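Local coordinates for protein spindle pole body component (Chaetomium thermophilum, PDB 6L82) that probably binds gamma-tubulin and microtubule minus ends as a GCP5 subunit, of which this chain is the N-terminal part, at residues A[59-64]-A[99-104]. Residues are numbered along the deposited sequence; the frame is centred on the assembly and turned at random.
Sequences QDRLNG and LLHLLL
Arg61 and Leu104 mark the nearest backbone approach between segments 59-64 and 99-104, two helical segments whose axes come within 10.6 Å of each other and run in broadly the same direction, 46° apart. The contact is helix-helix packing within the all-helical N-terminal part of GCP5, joining helix 55-71 to helix 96-106. Leu104 is directed at helix 55-71, its two methyls shared between Leu62 and Arg61. Its CD2 meets Leu62 CD2 at 3.6 Å, the two leucine side chains crossing at about a right angle, while its CD1 lies 4.0 Å from Arg61 CB, against the aliphatic part of that chain. A turn earlier, Leu100 continues the apolar seam: its CD1 stands 4.2 Å from Leu62 CD1. Val58 touches Leu100 and Leu104, while Leu85 and Leu88 of helix 75-88 touch Leu62 and Leu100 respectively. The arginine closes the seam on its more polar side. Arg61 bends at chi3 (73°), which turns NE off the line of the extended CA-CB-CG-CD portion, and the guanidinium ends up with one face over Leu104 CB, which sits 3.7 Å above the plane and toward its rim. Arg61 NH1 forms a salt bridge with Glu105, the residue just after segment 99-104. The same NH1 comes within 4.0 Å of His101 NE2, with imidazole and guanidinium planes 76° apart. An alanine in place of Arg61 would probably leave Glu105 without this charged mate and take away the guanidinium and CD contacts on Leu104 CB and CD1. Leu99, Leu102 and Leu103 of the same helix pack on apolar side chains of the chain of another protein. Arg61 NH2 also approaches Leu104 O at 3.5 Å, a near approach rather than a hydrogen bond.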
loop_
_atom_site.group_PDB
_atom_site.type_symbol
_atom_site.label_atom_id
_atom_site.label_comp_id
_atom_site.label_asym_id
_atom_site.label_seq_id
_atom_site.Cartn_x
_atom_site.Cartn_y
_atom_site.Cartn_z
ATOM N N GLN A 59 -3.722 15.957 2.958
ATOM C CA GLN A 59 -4.910 16.622 2.422
ATOM C C GLN A 59 -4.529 17.619 1.343
ATOM O O GLN A 59 -5.259 17.777 0.356
ATOM C CB GLN A 59 -5.704 17.318 3.535
ATOM C CG GLN A 59 -6.250 16.371 4.618
ATOM C CD GLN A 59 -7.392 15.470 4.138
ATOM O OE1 GLN A 59 -8.175 15.847 3.258
ATOM N NE2 GLN A 59 -7.493 14.270 4.727
ATOM N N ASP A 60 -3.378 18.279 1.502
ATOM C CA ASP A 60 -2.904 19.193 0.472
ATOM C C ASP A 60 -2.585 18.444 -0.817
ATOM O O ASP A 60 -2.891 18.930 -1.911
ATOM C CB ASP A 60 -1.684 19.964 0.980
ATOM C CG ASP A 60 -1.255 21.077 0.038
ATOM O OD1 ASP A 60 -1.959 22.108 -0.026
ATOM O OD2 ASP A 60 -0.203 20.931 -0.622
ATOM N N ARG A 61 -2.005 17.247 -0.719
ATOM C CA ARG A 61 -1.728 16.505 -1.945
ATOM C C ARG A 61 -3.020 16.004 -2.582
ATOM O O ARG A 61 -3.131 15.939 -3.810
ATOM C CB ARG A 61 -0.780 15.339 -1.671
ATOM C CG ARG A 61 0.665 15.735 -1.364
ATOM C CD ARG A 61 1.490 14.536 -0.806
ATOM N NE ARG A 61 1.824 13.528 -1.820
ATOM C CZ ARG A 61 2.585 12.453 -1.602
ATOM N NH1 ARG A 61 3.104 12.221 -0.402
ATOM N NH2 ARG A 61 2.826 11.600 -2.589
ATOM N N LEU A 62 -4.009 15.640 -1.767
ATOM C CA LEU A 62 -5.296 15.263 -2.334
ATOM C C LEU A 62 -5.997 16.470 -2.956
ATOM O O LEU A 62 -6.680 16.340 -3.981
ATOM C CB LEU A 62 -6.165 14.613 -1.260
ATOM C CG LEU A 62 -5.617 13.305 -0.678
ATOM C CD1 LEU A 62 -6.423 12.905 0.540
ATOM C CD2 LEU A 62 -5.642 12.197 -1.707
ATOM N N ASN A 63 -5.827 17.656 -2.367
ATOM C CA ASN A 63 -6.392 18.863 -2.972
ATOM C C ASN A 63 -5.741 19.156 -4.319
ATOM O O ASN A 63 -6.431 19.438 -5.303
ATOM C CB ASN A 63 -6.253 20.054 -2.020
ATOM C CG ASN A 63 -7.203 19.953 -0.832
ATOM O OD1 ASN A 63 -8.209 19.253 -0.899
ATOM N ND2 ASN A 63 -6.889 20.648 0.253
ATOM N N GLY A 64 -4.413 19.062 -4.395
ATOM C CA GLY A 64 -3.730 19.314 -5.654
ATOM C C GLY A 64 -4.076 18.316 -6.747
ATOM O O GLY A 64 -4.082 18.667 -7.931
ATOM N N LEU A 99 -3.043 5.584 5.658
ATOM C CA LEU A 99 -3.467 4.780 4.519
ATOM C C LEU A 99 -3.554 5.625 3.264
ATOM O O LEU A 99 -3.185 5.170 2.171
ATOM C CB LEU A 99 -4.809 4.116 4.819
ATOM C CG LEU A 99 -4.692 3.059 5.920
ATOM C CD1 LEU A 99 -6.054 2.666 6.507
ATOM C CD2 LEU A 99 -3.955 1.844 5.351
ATOM N N LEU A 100 -4.047 6.859 3.395
ATOM C CA LEU A 100 -4.091 7.731 2.233
ATOM C C LEU A 100 -2.682 8.103 1.809
ATOM O O LEU A 100 -2.383 8.171 0.610
ATOM C CB LEU A 100 -4.932 8.979 2.515
ATOM C CG LEU A 100 -6.385 8.856 2.956
ATOM C CD1 LEU A 100 -6.928 10.140 3.615
ATOM C CD2 LEU A 100 -7.237 8.459 1.751
ATOM N N HIS A 101 -1.794 8.323 2.785
ATOM C CA HIS A 101 -0.389 8.564 2.471
ATOM C C HIS A 101 0.180 7.436 1.629
ATOM O O HIS A 101 0.876 7.681 0.634
ATOM C CB HIS A 101 0.422 8.713 3.754
ATOM C CG HIS A 101 1.834 9.145 3.518
ATOM N ND1 HIS A 101 2.756 9.267 4.536
ATOM C CD2 HIS A 101 2.488 9.476 2.379
ATOM C CE1 HIS A 101 3.909 9.678 4.037
ATOM N NE2 HIS A 101 3.771 9.818 2.731
ATOM N N LEU A 102 -0.112 6.194 2.016
ATOM C CA LEU A 102 0.318 5.032 1.247
ATOM C C LEU A 102 -0.219 5.089 -0.176
ATOM O O LEU A 102 0.523 4.833 -1.134
ATOM C CB LEU A 102 -0.148 3.741 1.942
ATOM C CG LEU A 102 0.045 2.454 1.136
ATOM C CD1 LEU A 102 1.533 2.131 0.982
ATOM C CD2 LEU A 102 -0.702 1.271 1.761
ATOM N N LEU A 103 -1.506 5.436 -0.338
ATOM C CA LEU A 103 -2.070 5.529 -1.687
ATOM C C LEU A 103 -1.447 6.682 -2.467
ATOM O O LEU A 103 -1.141 6.533 -3.657
ATOM C CB LEU A 103 -3.598 5.675 -1.647
ATOM C CG LEU A 103 -4.359 4.597 -0.860
ATOM C CD1 LEU A 103 -5.861 4.831 -0.912
ATOM C CD2 LEU A 103 -3.998 3.182 -1.351
ATOM N N LEU A 104 -1.239 7.831 -1.816
ATOM C CA LEU A 104 -0.529 8.926 -2.478
ATOM C C LEU A 104 0.842 8.474 -2.976
ATOM O O LEU A 104 1.258 8.843 -4.081
ATOM C CB LEU A 104 -0.391 10.124 -1.538
ATOM C CG LEU A 104 -1.700 10.806 -1.164
ATOM C CD1 LEU A 104 -1.515 11.800 -0.043
ATOM C CD2 LEU A 104 -2.225 11.516 -2.393
#